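Local coordinates for rRNA N-glycosidase (Bougainvillea spectabilis, PDB 3CTK), which belongs to the ribosome-inactivating proteins of plants, a family with a mixed beta sheet packed against helices, at residues A[72-77]-A[153-158]; A[81-86]-A[145-150]. All blocks are in the same frame, centred on the assembly; numbering follows the deposited sequence.

Interaction 1 (A[72-77]-A[153-158]); sequences VGYQDK and AKFFLI
Tyr74 of strand 70-78 meets Phe155 and Phe156 of helix 149-168 in a buried aromatic cluster. The two phenylalanines use the tyrosine ring differently. Phe155 turns its edge toward a face of Tyr74 in a T-shaped (edge-to-face) pair. The planes stand at 74° and the ring centroids are 5.3 Å apart. The touching atom is CE2 of Phe155, which lies over the rim of the tyrosine ring and not over its middle, 3.8 Å from Tyr74 CD1.

Phe156 comes instead to the edge of the tyrosine ring, on the CD1-CE1 side. Its leading atom CZ sits 3.4 Å from Tyr74 CD1 and 3.5 Å from Tyr74 CE1. The planes of Tyr74 and Phe156 are oblique to each other, so this pair is neither a stack nor a T-shape. Tyr74 CG lies between the backbone N and the carbonyl carbon (chi1 62°). This torsion stands the ring up from the strand, with one face turned to Phe155 and the CD1-CE1 side to Phe156.

The cluster joins the large mixed sheet to the helix that packs across it, within the ribosome-inactivating protein fold. The axes of the two short segments approach to 10.9 Å, at 112° between their directions. Aromatic side chains bridge that separation.

Backbone packing is slight. Gly73 CA lies 4.3 Å from Phe156 CZ, close to the plane of the phenylalanine ring. No hydrogen bond crosses between the segments, and the contact is made of ring carbons and this one backbone carbon.

Neighbouring elements continue the apolar packing. Val60 of strand 59-65 touches both Tyr74 and Phe155, and Ile142 of helix 132-142 does the same. Ser138 and Ile139 of that helix also pack on Phe155.

Interaction 2 (A[81-86]-A[145-150]); sequences KDRAVF and KTINGQ
The guanidinium of Arg83 has Ile147 on one face and the backbone oxygen of Lys145 at its edge. Ile147 CD1 lies 3.6 Å from Arg83 NH1, toward the rim of the flat group. The face contact is therefore made by a methyl group. The first torsion of Ile147 swings the CG1 branch away from the carbonyl, and its CD1 does the touching. Arg83 and Ile147 run alongside each other, pointing opposite ways.

At the edge, both terminal nitrogens of Arg83 converge on one oxygen. NH1 and NH2 of Arg83 each donate to Lys145 O at 3.0 Å. The bonds are moderately bent, with N-H...O angles of 146° and 144°. NH2 lies in the carbonyl plane, on a lone pair, while NH1 is tilted 30° from that plane. The oxygen itself stays close to the guanidinium plane. Two bonds to one acceptor, with a methyl over the face, limit how the group can turn. The arginine chain reaches out from the strand, and a bend at its third torsion turns the guanidinium edge to Lys145 O.

The strongest polar partner of Arg83 lies outside the two segments. NH2 forms a salt bridge with Asp76 OD2 on the adjacent strand, which probably helps to orient the guanidinium. Trp78 touches the arginine side chain as well.

Val85, two residues further along the strand, adds a looser apolar contact. Its CG2 is 4.3 Å from Ile147 CD1.

Beyond Ile147, Asn148 occupies the N-cap position of helix 149-168, and its OD1 accepts a hydrogen bond from Glu151 N. The paired arginine-to-carbonyl bonds thus join the loop before this N-capped helix to strand 81-88 of the mixed sheet in the ribosome-inactivating protein fold.

Overall arrangement
Both interactions join the mixed sheet to helix 149-168 or the loop leading into it. Their strands, 70-78 and 81-88, are neighbours in the sheet, and the centres of the two contacts are about 9 Å apart. Interaction 1 is core: all its touching residues are buried, and its chemistry is aromatic. Interaction 2 lies farther out: its centre is about 19 Å from the centre of the chain, against about 11 Å for that of interaction 1. It is partly buried and relies on a charged group and a backbone carbonyl. The Asp76-Arg83 salt bridge also ties the two contacts together, and Tyr74 O and Val85 N are probably hydrogen-bonded.

Interaction 1 (A[72-77]-A[153-158])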
ATOM      1  N   VAL A  72      -8.622   0.098   1.871  1.00  4.50           N
ATOM      2  CA  VAL A  72     -10.026   0.483   1.725  1.00  4.13           C
ATOM      3  C   VAL A  72     -10.548   1.336   2.882  1.00  4.49           C
ATOM      4  O   VAL A  72     -11.600   1.969   2.769  1.00  4.16           O
ATOM      5  CB  VAL A  72     -10.941  -0.762   1.562  1.00  4.10           C
ATOM      6  CG1 VAL A  72     -10.593  -1.502   0.279  1.00  5.98           C
ATOM      7  CG2 VAL A  72     -10.791  -1.683   2.761  1.00  4.30           C
ATOM      8  N   GLY A  73      -9.807   1.362   3.986  1.00  3.58           N
ATOM      9  CA  GLY A  73     -10.228   2.146   5.133  1.00  2.52           C
ATOM     10  C   GLY A  73      -9.441   1.771   6.368  1.00  3.17           C
ATOM     11  O   GLY A  73      -8.484   1.000   6.291  1.00  3.78           O
ATOM     12  N   TYR A  74      -9.829   2.319   7.513  1.00  2.67           N
ATOM     13  CA  TYR A  74      -9.141   2.017   8.759  1.00  2.93           C
ATOM     14  C   TYR A  74     -10.067   2.218   9.941  1.00  5.27           C
ATOM     15  O   TYR A  74     -11.157   2.775   9.808  1.00  6.81           O
ATOM     16  CB  TYR A  74      -7.914   2.921   8.935  1.00  3.25           C
ATOM     17  CG  TYR A  74      -8.242   4.400   9.018  1.00  4.19           C
ATOM     18  CD1 TYR A  74      -8.335   5.180   7.865  1.00  4.73           C
ATOM     19  CD2 TYR A  74      -8.491   5.012  10.251  1.00  4.16           C
ATOM     20  CE1 TYR A  74      -8.668   6.533   7.933  1.00  5.55           C
ATOM     21  CE2 TYR A  74      -8.828   6.368  10.331  1.00  6.57           C
ATOM     22  CZ  TYR A  74      -8.914   7.120   9.167  1.00  6.61           C
ATOM     23  OH  TYR A  74      -9.257   8.454   9.235  1.00  6.59           O
ATOM     24  N   GLN A  75      -9.629   1.748  11.099  1.00  5.19           N
ATOM     25  CA  GLN A  75     -10.402   1.909  12.317  1.00  5.48           C
ATOM     26  C   GLN A  75      -9.517   2.619  13.331  1.00  6.58           C
ATOM     27  O   GLN A  75      -8.380   2.206  13.573  1.00  7.27           O
ATOM     28  CB  GLN A  75     -10.831   0.550  12.870  1.00  6.12           C
ATOM     29  CG  GLN A  75     -11.646   0.632  14.157  1.00  7.60           C
ATOM     30  CD  GLN A  75     -11.916  -0.732  14.757  1.00 11.81           C
ATOM     31  OE1 GLN A  75     -12.806  -1.457  14.312  1.00 12.37           O
ATOM     32  NE2 GLN A  75     -11.136  -1.096  15.768  1.00 11.59           N
ATOM     33  N   ASP A  76     -10.023   3.706  13.896  1.00  7.20           N
ATOM     34  CA  ASP A  76      -9.276   4.441  14.906  1.00  9.33           C
ATOM     35  C   ASP A  76     -10.212   4.607  16.097  1.00  9.50           C
ATOM     36  O   ASP A  76     -11.064   3.744  16.334  1.00  7.54           O
ATOM     37  CB  ASP A  76      -8.788   5.795  14.354  1.00  9.34           C
ATOM     38  CG  ASP A  76      -9.900   6.821  14.193  1.00 12.33           C
ATOM     39  OD1 ASP A  76     -11.056   6.445  13.907  1.00 12.32           O
ATOM     40  OD2 ASP A  76      -9.598   8.024  14.336  1.00 12.26           O
ATOM     41  N   LYS A  77     -10.062   5.687  16.852  1.00  9.46           N
ATOM     42  CA  LYS A  77     -10.933   5.897  18.001  1.00 12.57           C
ATOM     43  C   LYS A  77     -11.542   7.290  18.018  1.00 11.69           C
ATOM     44  O   LYS A  77     -10.979   8.237  17.475  1.00 12.71           O
ATOM     45  CB  LYS A  77     -10.160   5.681  19.306  1.00 13.41           C
ATOM     46  CG  LYS A  77      -9.325   4.416  19.341  1.00 17.46           C
ATOM     47  CD  LYS A  77      -9.633   3.572  20.564  1.00 21.84           C
ATOM     48  CE  LYS A  77     -10.416   2.329  20.189  1.00 23.83           C
ATOM     49  NZ  LYS A  77     -10.711   1.471  21.371  1.00 25.17           N
ATOM     50  N   ALA A 153      -6.571  12.471   4.055  1.00  3.18           N
ATOM     51  CA  ALA A 153      -6.024  12.156   2.740  1.00  4.05           C
ATOM     52  C   ALA A 153      -4.501  12.060   2.837  1.00  3.31           C
ATOM     53  O   ALA A 153      -3.882  11.216   2.187  1.00  4.85           O
ATOM     54  CB  ALA A 153      -6.426  13.226   1.717  1.00  3.28           C
ATOM     55  N   LYS A 154      -3.894  12.920   3.652  1.00  3.61           N
ATOM     56  CA  LYS A 154      -2.441  12.897   3.819  1.00  5.02           C
ATOM     57  C   LYS A 154      -2.017  11.575   4.452  1.00  5.53           C
ATOM     58  O   LYS A 154      -1.021  10.977   4.053  1.00  4.86           O
ATOM     59  CB  LYS A 154      -1.983  14.067   4.691  1.00  5.77           C
ATOM     60  CG  LYS A 154      -2.107  15.423   4.005  1.00 10.47           C
ATOM     61  CD  LYS A 154      -1.709  16.577   4.918  1.00 15.37           C
ATOM     62  CE  LYS A 154      -0.232  16.534   5.282  1.00 20.58           C
ATOM     63  NZ  LYS A 154       0.141  15.323   6.072  1.00 25.06           N
ATOM     64  N   PHE A 155      -2.776  11.122   5.444  1.00  4.74           N
ATOM     65  CA  PHE A 155      -2.477   9.854   6.100  1.00  4.39           C
ATOM     66  C   PHE A 155      -2.517   8.718   5.073  1.00  4.35           C
ATOM     67  O   PHE A 155      -1.602   7.892   5.011  1.00  3.33           O
ATOM     68  CB  PHE A 155      -3.494   9.577   7.210  1.00  3.70           C
ATOM     69  CG  PHE A 155      -3.509   8.148   7.672  1.00  3.72           C
ATOM     70  CD1 PHE A 155      -2.423   7.610   8.359  1.00  4.43           C
ATOM     71  CD2 PHE A 155      -4.596   7.325   7.386  1.00  5.97           C
ATOM     72  CE1 PHE A 155      -2.418   6.275   8.749  1.00  4.14           C
ATOM     73  CE2 PHE A 155      -4.599   5.983   7.775  1.00  5.94           C
ATOM     74  CZ  PHE A 155      -3.509   5.458   8.456  1.00  5.67           C
ATOM     75  N   PHE A 156      -3.574   8.675   4.266  1.00  4.01           N
ATOM     76  CA  PHE A 156      -3.691   7.621   3.261  1.00  4.34           C
ATOM     77  C   PHE A 156      -2.517   7.640   2.287  1.00  5.07           C
ATOM     78  O   PHE A 156      -1.957   6.596   1.969  1.00  5.10           O
ATOM     79  CB  PHE A 156      -5.015   7.739   2.491  1.00  4.35           C
ATOM     80  CG  PHE A 156      -6.190   7.119   3.203  1.00  4.52           C
ATOM     81  CD1 PHE A 156      -7.290   7.889   3.570  1.00  5.08           C
ATOM     82  CD2 PHE A 156      -6.195   5.759   3.503  1.00  7.04           C
ATOM     83  CE1 PHE A 156      -8.377   7.315   4.224  1.00  6.20           C
ATOM     84  CE2 PHE A 156      -7.277   5.175   4.159  1.00  7.89           C
ATOM     85  CZ  PHE A 156      -8.372   5.954   4.520  1.00  5.25           C
ATOM     86  N   LEU A 157      -2.140   8.822   1.816  1.00  5.60           N
ATOM     87  CA  LEU A 157      -1.025   8.924   0.877  1.00  4.64           C
ATOM     88  C   LEU A 157       0.252   8.340   1.465  1.00  4.97           C
ATOM     89  O   LEU A 157       0.991   7.629   0.782  1.00  4.74           O
ATOM     90  CB  LEU A 157      -0.793  10.387   0.476  1.00  5.52           C
ATOM     91  CG  LEU A 157      -1.858  10.972  -0.458  1.00  5.84           C
ATOM     92  CD1 LEU A 157      -1.664  12.472  -0.621  1.00  7.17           C
ATOM     93  CD2 LEU A 157      -1.773  10.268  -1.803  1.00  7.01           C
ATOM     94  N   ILE A 158       0.509   8.634   2.734  1.00  3.68           N
ATOM     95  CA  ILE A 158       1.713   8.132   3.382  1.00  3.92           C
ATOM     96  C   ILE A 158       1.654   6.628   3.639  1.00  4.81           C
ATOM     97  O   ILE A 158       2.571   5.894   3.264  1.00  4.24           O
ATOM     98  CB  ILE A 158       1.977   8.881   4.713  1.00  3.95           C
ATOM     99  CG1 ILE A 158       2.193  10.372   4.421  1.00  2.42           C
ATOM    100  CG2 ILE A 158       3.196   8.285   5.423  1.00  3.48           C
ATOM    101  CD1 ILE A 158       2.299  11.247   5.660  1.00  5.25           C
TER

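Interaction 2 (A[81-86]-A[145-150])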
ATOM      1  N   LYS A  81     -14.476   5.287  21.797  1.00 19.24           N
ATOM      2  CA  LYS A  81     -15.053   4.157  21.082  1.00 17.48           C
ATOM      3  C   LYS A  81     -14.454   4.016  19.687  1.00 13.86           C
ATOM      4  O   LYS A  81     -13.884   4.964  19.148  1.00 12.07           O
ATOM      5  CB  LYS A  81     -16.569   4.319  20.985  1.00 19.47           C
ATOM      6  CG  LYS A  81     -17.272   4.318  22.337  1.00 23.98           C
ATOM      7  CD  LYS A  81     -18.779   4.203  22.178  1.00 26.52           C
ATOM      8  CE  LYS A  81     -19.130   3.043  21.261  1.00 28.32           C
ATOM      9  NZ  LYS A  81     -18.391   1.809  21.664  1.00 30.49           N
ATOM     10  N   ASP A  82     -14.582   2.827  19.107  1.00 11.16           N
ATOM     11  CA  ASP A  82     -14.037   2.595  17.774  1.00 10.13           C
ATOM     12  C   ASP A  82     -14.777   3.416  16.731  1.00  7.51           C
ATOM     13  O   ASP A  82     -15.946   3.763  16.903  1.00  7.10           O
ATOM     14  CB  ASP A  82     -14.129   1.114  17.394  1.00 11.59           C
ATOM     15  CG  ASP A  82     -13.259   0.228  18.263  1.00 15.36           C
ATOM     16  OD1 ASP A  82     -12.149   0.661  18.641  1.00 14.86           O
ATOM     17  OD2 ASP A  82     -13.677  -0.913  18.550  1.00 17.49           O
ATOM     18  N   ARG A  83     -14.078   3.728  15.649  1.00  6.16           N
ATOM     19  CA  ARG A  83     -14.654   4.483  14.546  1.00  6.09           C
ATOM     20  C   ARG A  83     -14.105   3.897  13.256  1.00  5.83           C
ATOM     21  O   ARG A  83     -12.888   3.741  13.112  1.00  7.21           O
ATOM     22  CB  ARG A  83     -14.279   5.967  14.627  1.00  6.59           C
ATOM     23  CG  ARG A  83     -14.678   6.752  13.368  1.00  5.55           C
ATOM     24  CD  ARG A  83     -14.486   8.252  13.535  1.00  5.88           C
ATOM     25  NE  ARG A  83     -13.110   8.597  13.878  1.00  7.92           N
ATOM     26  CZ  ARG A  83     -12.701   9.826  14.178  1.00 10.20           C
ATOM     27  NH1 ARG A  83     -13.569  10.832  14.177  1.00 10.22           N
ATOM     28  NH2 ARG A  83     -11.426  10.051  14.478  1.00  8.57           N
ATOM     29  N   ALA A  84     -15.001   3.561  12.331  1.00  4.65           N
ATOM     30  CA  ALA A  84     -14.604   3.000  11.044  1.00  5.70           C
ATOM     31  C   ALA A  84     -14.640   4.108  10.006  1.00  5.40           C
ATOM     32  O   ALA A  84     -15.633   4.826   9.883  1.00  6.51           O
ATOM     33  CB  ALA A  84     -15.552   1.876  10.636  1.00  3.22           C
ATOM     34  N   VAL A  85     -13.548   4.253   9.267  1.00  3.25           N
ATOM     35  CA  VAL A  85     -13.459   5.279   8.243  1.00  3.33           C
ATOM     36  C   VAL A  85     -13.175   4.594   6.915  1.00  5.34           C
ATOM     37  O   VAL A  85     -12.172   3.889   6.769  1.00  5.83           O
ATOM     38  CB  VAL A  85     -12.328   6.280   8.570  1.00  2.92           C
ATOM     39  CG1 VAL A  85     -12.249   7.364   7.503  1.00  4.72           C
ATOM     40  CG2 VAL A  85     -12.573   6.891   9.948  1.00  4.41           C
ATOM     41  N   PHE A  86     -14.061   4.796   5.946  1.00  4.99           N
ATOM     42  CA  PHE A  86     -13.895   4.173   4.639  1.00  5.62           C
ATOM     43  C   PHE A  86     -13.724   5.171   3.509  1.00  5.18           C
ATOM     44  O   PHE A  86     -14.314   6.248   3.520  1.00  6.09           O
ATOM     45  CB  PHE A  86     -15.107   3.303   4.292  1.00  5.42           C
ATOM     46  CG  PHE A  86     -15.304   2.125   5.203  1.00  6.06           C
ATOM     47  CD1 PHE A  86     -16.271   2.160   6.204  1.00  5.18           C
ATOM     48  CD2 PHE A  86     -14.547   0.966   5.037  1.00  5.90           C
ATOM     49  CE1 PHE A  86     -16.486   1.056   7.025  1.00  6.57           C
ATOM     50  CE2 PHE A  86     -14.753  -0.145   5.855  1.00  6.29           C
ATOM     51  CZ  PHE A  86     -15.726  -0.100   6.849  1.00  6.49           C
ATOM     52  N   LYS A 145      -9.744  12.603  16.519  1.00  8.96           N
ATOM     53  CA  LYS A 145     -10.116  13.974  16.196  1.00 10.17           C
ATOM     54  C   LYS A 145     -11.288  14.032  15.227  1.00  9.58           C
ATOM     55  O   LYS A 145     -11.627  13.033  14.597  1.00  9.93           O
ATOM     56  CB  LYS A 145      -8.908  14.706  15.609  1.00 11.44           C
ATOM     57  CG  LYS A 145      -7.849  15.005  16.656  1.00 16.77           C
ATOM     58  CD  LYS A 145      -6.588  15.582  16.057  1.00 20.51           C
ATOM     59  CE  LYS A 145      -5.718  16.175  17.148  1.00 23.22           C
ATOM     60  NZ  LYS A 145      -5.635  15.270  18.326  1.00 25.87           N
ATOM     61  N   THR A 146     -11.921  15.197  15.120  1.00 11.23           N
ATOM     62  CA  THR A 146     -13.044  15.341  14.204  1.00 11.88           C
ATOM     63  C   THR A 146     -12.550  15.056  12.790  1.00 12.05           C
ATOM     64  O   THR A 146     -11.400  15.345  12.459  1.00 12.17           O
ATOM     65  CB  THR A 146     -13.649  16.757  14.262  1.00 14.55           C
ATOM     66  OG1 THR A 146     -12.635  17.728  13.984  1.00 16.81           O
ATOM     67  CG2 THR A 146     -14.236  17.021  15.636  1.00 15.61           C
ATOM     68  N   ILE A 147     -13.422  14.480  11.969  1.00 11.56           N
ATOM     69  CA  ILE A 147     -13.082  14.131  10.594  1.00 10.01           C
ATOM     70  C   ILE A 147     -12.692  15.342   9.744  1.00 10.31           C
ATOM     71  O   ILE A 147     -13.500  16.245   9.513  1.00 10.23           O
ATOM     72  CB  ILE A 147     -14.265  13.389   9.911  1.00  9.71           C
ATOM     73  CG1 ILE A 147     -14.531  12.062  10.629  1.00  9.50           C
ATOM     74  CG2 ILE A 147     -13.964  13.154   8.439  1.00  9.88           C
ATOM     75  CD1 ILE A 147     -13.379  11.060  10.547  1.00 10.26           C
ATOM     76  N   ASN A 148     -11.442  15.351   9.294  1.00  9.24           N
ATOM     77  CA  ASN A 148     -10.923  16.417   8.447  1.00  9.14           C
ATOM     78  C   ASN A 148     -10.394  15.750   7.179  1.00  8.68           C
ATOM     79  O   ASN A 148      -9.340  15.110   7.193  1.00  6.70           O
ATOM     80  CB  ASN A 148      -9.798  17.169   9.159  1.00  9.85           C
ATOM     81  CG  ASN A 148      -9.242  18.305   8.324  1.00 12.78           C
ATOM     82  OD1 ASN A 148      -8.768  18.094   7.209  1.00 14.91           O
ATOM     83  ND2 ASN A 148      -9.295  19.517   8.860  1.00 16.16           N
ATOM     84  N   GLY A 149     -11.139  15.903   6.088  1.00  7.62           N
ATOM     85  CA  GLY A 149     -10.760  15.291   4.828  1.00  8.06           C
ATOM     86  C   GLY A 149      -9.324  15.488   4.385  1.00  8.15           C
ATOM     87  O   GLY A 149      -8.681  14.540   3.926  1.00  7.15           O
ATOM     88  N   GLN A 150      -8.815  16.709   4.509  1.00  6.54           N
ATOM     89  CA  GLN A 150      -7.449  16.998   4.089  1.00  7.30           C
ATOM     90  C   GLN A 150      -6.393  16.219   4.872  1.00  8.38           C
ATOM     91  O   GLN A 150      -5.474  15.647   4.283  1.00  7.04           O
ATOM     92  CB  GLN A 150      -7.169  18.500   4.190  1.00  8.76           C
ATOM     93  CG  GLN A 150      -5.728  18.884   3.905  1.00 11.12           C
ATOM     94  CD  GLN A 150      -5.526  20.387   3.845  1.00 10.44           C
ATOM     95  OE1 GLN A 150      -6.176  21.141   4.567  1.00 11.79           O
ATOM     96  NE2 GLN A 150      -4.609  20.827   2.994  1.00 11.21           N
TER